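Local coordinates for ferredoxin (Nitrosospira multiformis, PDB 3LMF), which is of unconfirmed function but, as a cysteine-rich four-helix-bundle member of the Csp family, probably binds and stores copper(I) ions, at residues E54-S59 with E79-C84; I15-H20 with A105-K110; L46-N51 with A85-Q90. All blocks are in the same frame, centred on the assembly; numbering follows the deposited sequence.

Contact 1 (E54-S59 with E79-C84); sequences EICQTS and EICDAC
Ile55 and Ile80 meet side chain to side chain between two antiparallel helices, 43-64 and 70-90. The end of Ile80, its CD1, lies 3.8 Å from Ile55 CB and equally close to Ile55 CG1, so the methyl is seated at the branch point of its partner. Ile80 is extended beyond CB (chi2 168°), which carries CD1 across the gap, while the two CG2 methyls approach more loosely, 4.1 Å between Ile55 CG2 and Ile80 CG2. One residue further along each helix, Cys56 SG and Cys81 SG stand 3.6 Å apart: the sulfurs touch but are far from disulfide distance. Neighbouring Cys77, Cys52 and Cys104 add thiols to the same interior, with Cys56 also packing on Cys21. The contact is wholly apolar, and polar groups lie beside it. Ser59, whose side chain packs on Val73 and Cys77 of helix 70-90, donates from OG to Ile55 O at 3.2 Å, coming from above the carbonyl plane with a C=O...OG angle of 139°. That oxygen also takes the helical bond from Ser59 N, so two bonds from Ser59 converge on the carbonyl oxygen of Ile55. Further out, Phe62 of the second subunit packs on Ile80, and Glu79 forms a salt bridge with Lys72 of that subunit. An isoleucine pair, with Ile80 reaching a neighbouring subunit, beside cysteines turned to the bundle interior, is consistent with the thiol-lined four-helix bundle of the copper storage (Csp) family.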
loop_
_atom_site.group_PDB
_atom_site.type_symbol
_atom_site.label_atom_id
_atom_site.label_comp_id
_atom_site.label_asym_id
_atom_site.label_seq_id
_atom_site.Cartn_x
_atom_site.Cartn_y
_atom_site.Cartn_z
ATOM N N GLU A 54 1.398 -6.685 5.354
ATOM C CA GLU A 54 1.036 -5.272 5.396
ATOM C C GLU A 54 1.965 -4.472 6.314
ATOM O O GLU A 54 2.598 -3.515 5.879
ATOM C CB GLU A 54 -0.403 -5.124 5.894
ATOM C CG GLU A 54 -0.934 -3.698 5.917
ATOM C CD GLU A 54 -1.199 -3.161 4.532
ATOM O OE1 GLU A 54 -1.738 -2.039 4.415
ATOM O OE2 GLU A 54 -0.864 -3.861 3.549
ATOM N N ILE A 55 2.036 -4.864 7.587
ATOM C CA ILE A 55 2.884 -4.164 8.540
ATOM C C ILE A 55 4.354 -4.161 8.102
ATOM O O ILE A 55 5.025 -3.139 8.229
ATOM C CB ILE A 55 2.749 -4.750 9.983
ATOM C CG1 ILE A 55 3.365 -3.783 11.004
ATOM C CG2 ILE A 55 3.480 -6.072 10.091
ATOM C CD1 ILE A 55 2.771 -2.373 10.993
ATOM N N CYS A 56 4.856 -5.270 7.561
ATOM C CA CYS A 56 6.253 -5.296 7.123
ATOM C C CYS A 56 6.474 -4.299 5.990
ATOM O O CYS A 56 7.497 -3.615 5.939
ATOM C CB CYS A 56 6.661 -6.697 6.664
ATOM S SG CYS A 56 6.839 -7.882 8.013
ATOM N N GLN A 57 5.502 -4.208 5.090
ATOM C CA GLN A 57 5.588 -3.283 3.965
ATOM C C GLN A 57 5.568 -1.841 4.463
ATOM O O GLN A 57 6.219 -0.969 3.894
ATOM C CB GLN A 57 4.421 -3.530 3.004
ATOM C CG GLN A 57 4.561 -2.868 1.651
ATOM C CD GLN A 57 3.562 -3.411 0.637
ATOM O OE1 GLN A 57 3.507 -2.949 -0.498
ATOM N NE2 GLN A 57 2.771 -4.401 1.047
ATOM N N THR A 58 4.820 -1.601 5.532
ATOM C CA THR A 58 4.729 -0.267 6.113
ATOM C C THR A 58 6.067 0.098 6.764
ATOM O O THR A 58 6.596 1.191 6.558
ATOM C CB THR A 58 3.575 -0.204 7.147
ATOM O OG1 THR A 58 2.335 -0.463 6.478
ATOM C CG2 THR A 58 3.506 1.160 7.820
ATOM N N SER A 59 6.618 -0.831 7.533
ATOM C CA SER A 59 7.909 -0.611 8.188
ATOM C C SER A 59 8.968 -0.333 7.125
ATOM O O SER A 59 9.767 0.592 7.255
ATOM C CB SER A 59 8.297 -1.847 8.997
ATOM O OG SER A 59 7.372 -2.042 10.064
ATOM N N GLU A 79 5.971 -7.491 16.838
ATOM C CA GLU A 79 4.924 -8.200 17.553
ATOM C C GLU A 79 4.079 -9.045 16.593
ATOM O O GLU A 79 3.795 -10.210 16.872
ATOM C CB GLU A 79 4.046 -7.194 18.291
ATOM C CG GLU A 79 3.237 -7.781 19.419
ATOM C CD GLU A 79 2.549 -6.708 20.245
ATOM O OE1 GLU A 79 3.243 -5.767 20.686
ATOM O OE2 GLU A 79 1.321 -6.807 20.453
ATOM N N ILE A 80 3.695 -8.462 15.460
ATOM C CA ILE A 80 2.885 -9.166 14.469
ATOM C C ILE A 80 3.666 -10.296 13.800
ATOM O O ILE A 80 3.112 -11.351 13.508
ATOM C CB ILE A 80 2.357 -8.176 13.401
ATOM C CG1 ILE A 80 1.458 -7.147 14.079
ATOM C CG2 ILE A 80 1.607 -8.917 12.306
ATOM C CD1 ILE A 80 1.097 -5.962 13.209
ATOM N N CYS A 81 4.955 -10.074 13.566
ATOM C CA CYS A 81 5.800 -11.094 12.956
ATOM C C CYS A 81 5.916 -12.320 13.870
ATOM O O CYS A 81 5.848 -13.454 13.395
ATOM C CB CYS A 81 7.198 -10.536 12.659
ATOM S SG CYS A 81 7.283 -9.384 11.233
ATOM N N ASP A 82 6.097 -12.093 15.174
ATOM C CA ASP A 82 6.205 -13.195 16.130
ATOM C C ASP A 82 4.925 -14.010 16.136
ATOM O O ASP A 82 4.962 -15.240 16.176
ATOM C CB ASP A 82 6.465 -12.698 17.558
ATOM C CG ASP A 82 7.922 -12.352 17.811
ATOM O OD1 ASP A 82 8.814 -13.148 17.435
ATOM O OD2 ASP A 82 8.175 -11.286 18.414
ATOM N N ALA A 83 3.787 -13.329 16.121
ATOM C CA ALA A 83 2.521 -14.042 16.122
ATOM C C ALA A 83 2.360 -14.823 14.818
ATOM O O ALA A 83 1.925 -15.970 14.835
ATOM C CB ALA A 83 1.355 -13.064 16.315
ATOM N N CYS A 84 2.729 -14.222 13.689
ATOM C CA CYS A 84 2.598 -14.918 12.411
ATOM C C CYS A 84 3.506 -16.146 12.359
ATOM O O CYS A 84 3.128 -17.183 11.816
ATOM C CB CYS A 84 2.915 -13.974 11.243
ATOM S SG CYS A 84 2.669 -14.698 9.586
#

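Contact 2 (I15-H20 with A105-K110); sequences IDACNH and AEHCRK
Ala17 and Cys18 pack against His107 and Cys108 in a mainly apolar helix-helix contact that joins the first and last helices of a four-helix bundle. Helices 8-36 and 95-112 run antiparallel here, with Ala17 level with His107 (CA to CA 7.2 Å) and Cys18 level with Cys108 (CA to CA 8.0 Å). The interface is small, burying 127 Å² over both sides, and four side chains supply nearly all of it: an alanine opposed to a histidine, and a cysteine opposed to a cysteine. In the first of these pairs both side chains leave the backbone toward the opposing helix. Ala17 CB reaches His107 ND1 at 3.7 Å and His107 CG at 4.1 Å, so the methyl meets the imidazole obliquely, at the part of the ring nearest its attachment. His107 ND1 is hydrogen-bonded to Gln103 O, one turn back on its own helix. With CG turned beside the backbone N (chi1 -73°), the ring can fold back to reach that carbonyl, and the bond helps to fix its rotation. The nitrogen that lies against the Ala17 methyl is thus already satisfied within helix 95-112. The His107 side chain also packs on Ala13 and Cys14, so the first helix meets it over more than one turn. Toward the bundle interior, Cys18 packs on Ser59 and Cys104, and Cys108 packs on Cys77 and Cys14, which places the second pair in a thiol-rich core. There Cys18 SG and Cys108 SG lie 3.5 Å apart, non-bonded, with near-equal chi1 (-78° and -77°).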
loop_
_atom_site.group_PDB
_atom_site.type_symbol
_atom_site.label_atom_id
_atom_site.label_comp_id
_atom_site.label_asym_id
_atom_site.label_seq_id
_atom_site.Cartn_x
_atom_site.Cartn_y
_atom_site.Cartn_z
ATOM N N ILE A 15 15.799 -3.300 6.825
ATOM C CA ILE A 15 15.063 -3.004 5.604
ATOM C C ILE A 15 14.942 -4.264 4.756
ATOM O O ILE A 15 13.848 -4.619 4.307
ATOM C CB ILE A 15 15.753 -1.883 4.794
ATOM C CG1 ILE A 15 15.352 -0.525 5.373
ATOM C CG2 ILE A 15 15.388 -1.979 3.317
ATOM C CD1 ILE A 15 16.042 0.649 4.716
ATOM N N ASP A 16 16.059 -4.955 4.554
ATOM C CA ASP A 16 16.047 -6.177 3.760
ATOM C C ASP A 16 15.228 -7.279 4.423
ATOM O O ASP A 16 14.584 -8.075 3.740
ATOM C CB ASP A 16 17.475 -6.669 3.507
ATOM C CG ASP A 16 18.276 -5.706 2.647
ATOM O OD1 ASP A 16 17.659 -4.997 1.819
ATOM O OD2 ASP A 16 19.518 -5.667 2.785
ATOM N N ALA A 17 15.250 -7.314 5.752
ATOM C CA ALA A 17 14.505 -8.315 6.503
ATOM C C ALA A 17 13.000 -8.084 6.343
ATOM O O ALA A 17 12.247 -9.021 6.079
ATOM C CB ALA A 17 14.898 -8.262 7.976
ATOM N N CYS A 18 12.563 -6.840 6.514
ATOM C CA CYS A 18 11.152 -6.517 6.355
ATOM C C CYS A 18 10.718 -6.780 4.912
ATOM O O CYS A 18 9.645 -7.336 4.674
ATOM C CB CYS A 18 10.881 -5.049 6.703
ATOM S SG CYS A 18 10.824 -4.703 8.472
ATOM N N ASN A 19 11.551 -6.380 3.954
ATOM C CA ASN A 19 11.239 -6.578 2.535
ATOM C C ASN A 19 11.121 -8.070 2.225
ATOM O O ASN A 19 10.193 -8.495 1.539
ATOM C CB ASN A 19 12.320 -5.920 1.650
ATOM C CG ASN A 19 12.000 -5.987 0.150
ATOM O OD1 ASN A 19 10.891 -5.695 -0.282
ATOM N ND2 ASN A 19 12.992 -6.360 -0.644
ATOM N N HIS A 20 12.046 -8.867 2.748
ATOM C CA HIS A 20 12.019 -10.310 2.509
ATOM C C HIS A 20 10.790 -10.961 3.145
ATOM O O HIS A 20 10.105 -11.763 2.514
ATOM C CB HIS A 20 13.295 -10.963 3.063
ATOM C CG HIS A 20 13.375 -12.439 2.823
ATOM N ND1 HIS A 20 13.572 -12.982 1.572
ATOM C CD2 HIS A 20 13.261 -13.488 3.674
ATOM C CE1 HIS A 20 13.573 -14.301 1.661
ATOM N NE2 HIS A 20 13.385 -14.633 2.925
ATOM N N ALA A 105 11.335 -10.032 12.946
ATOM C CA ALA A 105 10.932 -9.621 14.295
ATOM C C ALA A 105 12.137 -9.188 15.137
ATOM O O ALA A 105 12.054 -8.240 15.921
ATOM C CB ALA A 105 10.195 -10.757 14.998
ATOM N N GLU A 106 13.248 -9.893 14.968
ATOM C CA GLU A 106 14.477 -9.589 15.689
ATOM C C GLU A 106 15.052 -8.246 15.237
ATOM O O GLU A 106 15.420 -7.414 16.069
ATOM C CB GLU A 106 15.507 -10.709 15.477
ATOM C CG GLU A 106 16.891 -10.389 16.029
ATOM C CD GLU A 106 17.898 -11.517 15.835
ATOM O OE1 GLU A 106 19.102 -11.265 16.066
ATOM O OE2 GLU A 106 17.498 -12.650 15.469
ATOM N N HIS A 107 15.139 -8.031 13.927
ATOM C CA HIS A 107 15.663 -6.755 13.437
ATOM C C HIS A 107 14.743 -5.608 13.819
ATOM O O HIS A 107 15.207 -4.533 14.177
ATOM C CB HIS A 107 15.838 -6.762 11.915
ATOM C CG HIS A 107 16.984 -7.595 11.447
ATOM N ND1 HIS A 107 16.829 -8.892 11.012
ATOM C CD2 HIS A 107 18.310 -7.329 11.383
ATOM C CE1 HIS A 107 18.011 -9.391 10.697
ATOM N NE2 HIS A 107 18.927 -8.463 10.914
ATOM N N CYS A 108 13.438 -5.839 13.740
ATOM C CA CYS A 108 12.493 -4.800 14.084
ATOM C C CYS A 108 12.615 -4.439 15.560
ATOM O O CYS A 108 12.503 -3.266 15.919
ATOM C CB CYS A 108 11.069 -5.234 13.732
ATOM S SG CYS A 108 10.718 -5.111 11.941
ATOM N N ARG A 109 12.847 -5.435 16.414
ATOM C CA ARG A 109 13.006 -5.163 17.836
ATOM C C ARG A 109 14.237 -4.284 18.047
ATOM O O ARG A 109 14.233 -3.391 18.892
ATOM C CB ARG A 109 13.128 -6.465 18.646
ATOM C CG ARG A 109 11.801 -6.934 19.237
ATOM C CD ARG A 109 11.977 -8.080 20.222
ATOM N NE ARG A 109 12.507 -9.283 19.574
ATOM C CZ ARG A 109 11.783 -10.123 18.841
ATOM N NH1 ARG A 109 12.358 -11.180 18.291
ATOM N NH2 ARG A 109 10.482 -9.914 18.677
ATOM N N LYS A 110 15.283 -4.525 17.263
ATOM C CA LYS A 110 16.497 -3.720 17.369
ATOM C C LYS A 110 16.202 -2.277 16.960
ATOM O O LYS A 110 16.706 -1.344 17.576
ATOM C CB LYS A 110 17.606 -4.285 16.482
ATOM C CG LYS A 110 18.003 -5.700 16.836
ATOM C CD LYS A 110 19.125 -6.205 15.945
ATOM C CE LYS A 110 19.387 -7.680 16.206
ATOM N NZ LYS A 110 19.650 -7.925 17.652
#

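Contact 3 (L46-N51 with A85-Q90); sequences LRLMMN and AKSCEQ
Leu48 is the first residue of 46-51 to touch 85-90: one of its branches, CD2, comes 3.8 Å from Ser87 CB, the carbon behind the serine hydroxyl. The hydroxyl itself is engaged outside the pair, since Ser87 OG is hydrogen-bonded to His45 ND1, just ahead of the first segment. Leu48 also packs on Ala83 and Cys84, and Phe69 of the second subunit lies against it. Selenomethionine Met49 comes next and makes the other contact, with Cys88. Its CG is anti to the backbone N, and the chain then bends at chi2 (72°), which brings its end toward helix 70-90. Selenium and terminal methyl both meet one thiol: Met49 SE is 3.6 Å from Cys88 SG, and Met49 CE is 3.7 Å from that same sulfur. Met94, Cys97 and Met28 close around the selenomethionine. The two helices thus meet through aliphatic carbon, a thiol and a thioether position, with selenium in place of the natural sulfur. Selenium and sulfur are soft, polarisable atoms, so the attraction between Met49 and Cys88 is probably mostly dispersion, and this level of the helix pair rests on the fit of side chains and not on directed polar bonds.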
loop_
_atom_site.group_PDB
_atom_site.type_symbol
_atom_site.label_atom_id
_atom_site.label_comp_id
_atom_site.label_asym_id
_atom_site.label_seq_id
_atom_site.Cartn_x
_atom_site.Cartn_y
_atom_site.Cartn_z
ATOM N N LEU A 46 -4.915 -16.803 7.937
ATOM C CA LEU A 46 -4.782 -16.007 6.723
ATOM C C LEU A 46 -4.757 -14.507 7.035
ATOM O O LEU A 46 -3.901 -13.794 6.514
ATOM C CB LEU A 46 -5.907 -16.340 5.740
ATOM C CG LEU A 46 -5.531 -16.090 4.278
ATOM C CD1 LEU A 46 -4.368 -16.998 3.878
ATOM C CD2 LEU A 46 -6.732 -16.353 3.395
ATOM N N ARG A 47 -5.668 -14.031 7.887
ATOM C CA ARG A 47 -5.678 -12.614 8.252
ATOM C C ARG A 47 -4.305 -12.216 8.752
ATOM O O ARG A 47 -3.746 -11.193 8.349
ATOM C CB ARG A 47 -6.645 -12.298 9.394
ATOM C CG ARG A 47 -8.105 -12.275 9.078
ATOM C CD ARG A 47 -8.845 -11.502 10.166
ATOM N NE ARG A 47 -10.284 -11.686 10.060
ATOM C CZ ARG A 47 -10.953 -12.676 10.638
ATOM N NH1 ARG A 47 -10.312 -13.572 11.377
ATOM N NH2 ARG A 47 -12.262 -12.783 10.456
ATOM N N LEU A 48 -3.777 -13.022 9.666
ATOM C CA LEU A 48 -2.474 -12.743 10.248
ATOM C C LEU A 48 -1.422 -12.669 9.150
ATOM O O LEU A 48 -0.592 -11.764 9.133
ATOM C CB LEU A 48 -2.104 -13.827 11.264
ATOM C CG LEU A 48 -0.934 -13.495 12.194
ATOM C CD1 LEU A 48 -1.136 -12.125 12.826
ATOM C CD2 LEU A 48 -0.835 -14.570 13.271
HETATM N N MSE A 49 -1.480 -13.617 8.226
HETATM C CA MSE A 49 -0.540 -13.663 7.127
HETATM C C MSE A 49 -0.547 -12.345 6.354
HETATM O O MSE A 49 0.510 -11.766 6.092
HETATM C CB MSE A 49 -0.899 -14.806 6.190
HETATM C CG MSE A 49 0.291 -15.372 5.480
HETATM SE SE MSE A 49 1.394 -16.393 6.699
HETATM C CE MSE A 49 2.098 -17.607 5.375
HETATM N N MSE A 50 -1.740 -11.876 5.994
HETATM C CA MSE A 50 -1.881 -10.628 5.254
HETATM C C MSE A 50 -1.510 -9.421 6.109
HETATM O O MSE A 50 -0.922 -8.456 5.610
HETATM C CB MSE A 50 -3.315 -10.477 4.726
HETATM C CG MSE A 50 -3.709 -11.516 3.680
HETATM SE SE MSE A 50 -2.471 -11.574 2.179
HETATM C CE MSE A 50 -2.778 -9.785 1.495
ATOM N N ASN A 51 -1.855 -9.472 7.393
ATOM C CA ASN A 51 -1.535 -8.382 8.316
ATOM C C ASN A 51 -0.025 -8.252 8.395
ATOM O O ASN A 51 0.523 -7.156 8.321
ATOM C CB ASN A 51 -2.079 -8.676 9.717
ATOM C CG ASN A 51 -3.581 -8.499 9.815
ATOM O OD1 ASN A 51 -4.192 -8.843 10.827
ATOM N ND2 ASN A 51 -4.182 -7.954 8.770
ATOM N N ALA A 85 4.701 -16.032 12.930
ATOM C CA ALA A 85 5.643 -17.152 12.944
ATOM C C ALA A 85 5.065 -18.336 13.715
ATOM O O ALA A 85 5.224 -19.488 13.313
ATOM C CB ALA A 85 6.966 -16.725 13.576
ATOM N N LYS A 86 4.395 -18.051 14.825
ATOM C CA LYS A 86 3.810 -19.109 15.633
ATOM C C LYS A 86 2.636 -19.755 14.910
ATOM O O LYS A 86 2.421 -20.968 15.006
ATOM C CB LYS A 86 3.372 -18.558 16.990
ATOM C CG LYS A 86 4.549 -18.135 17.860
ATOM C CD LYS A 86 4.097 -17.648 19.227
ATOM C CE LYS A 86 5.281 -17.179 20.066
ATOM N NZ LYS A 86 4.838 -16.628 21.382
ATOM N N SER A 87 1.883 -18.947 14.174
ATOM C CA SER A 87 0.745 -19.458 13.424
ATOM C C SER A 87 1.240 -20.409 12.336
ATOM O O SER A 87 0.641 -21.455 12.104
ATOM C CB SER A 87 -0.033 -18.299 12.796
ATOM O OG SER A 87 -1.186 -18.767 12.121
ATOM N N CYS A 88 2.344 -20.052 11.684
ATOM C CA CYS A 88 2.896 -20.891 10.625
ATOM C C CYS A 88 3.546 -22.180 11.137
ATOM O O CYS A 88 3.719 -23.134 10.373
ATOM C CB CYS A 88 3.908 -20.104 9.790
ATOM S SG CYS A 88 3.189 -18.825 8.731
ATOM N N GLU A 89 3.909 -22.213 12.419
ATOM C CA GLU A 89 4.526 -23.404 13.002
ATOM C C GLU A 89 3.565 -24.591 12.944
ATOM O O GLU A 89 3.990 -25.744 12.859
ATOM C CB GLU A 89 4.930 -23.148 14.460
ATOM C CG GLU A 89 6.090 -22.184 14.634
ATOM C CD GLU A 89 6.434 -21.918 16.096
ATOM O OE1 GLU A 89 7.385 -21.153 16.346
ATOM O OE2 GLU A 89 5.758 -22.468 16.990
ATOM N N GLN A 90 2.270 -24.290 12.987
ATOM C CA GLN A 90 1.217 -25.303 12.943
ATOM C C GLN A 90 1.112 -26.017 11.589
ATOM O O GLN A 90 0.870 -27.223 11.540
ATOM C CB GLN A 90 -0.142 -24.661 13.259
ATOM C CG GLN A 90 -0.868 -25.233 14.470
ATOM C CD GLN A 90 -0.432 -24.592 15.774
ATOM O OE1 GLN A 90 -0.617 -23.364 15.922
ATOM N NE2 GLN A 90 0.091 -25.315 16.652
#

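Contacts 1 and 3 are two levels of one antiparallel pair, helices 43-64 and 70-90, with centres 10 Å apart. Leu48 and Met49 of contact 3 pack on Cys84 of contact 1, so the two form a continuous seam, and both touch the second subunit. Contact 2 joins the other two helices, 8-36 and 95-112, the first and last of the chain, and encloses both other contacts in sequence. It touches contact 1, 9 Å away by centres, through the Asp82-Arg109 salt bridge, but lies about 17 Å from contact 3 by centres, across the chain's centre. Together they tie these helices in antiparallel pairs and bring cysteines from all four helices toward the bundle interior.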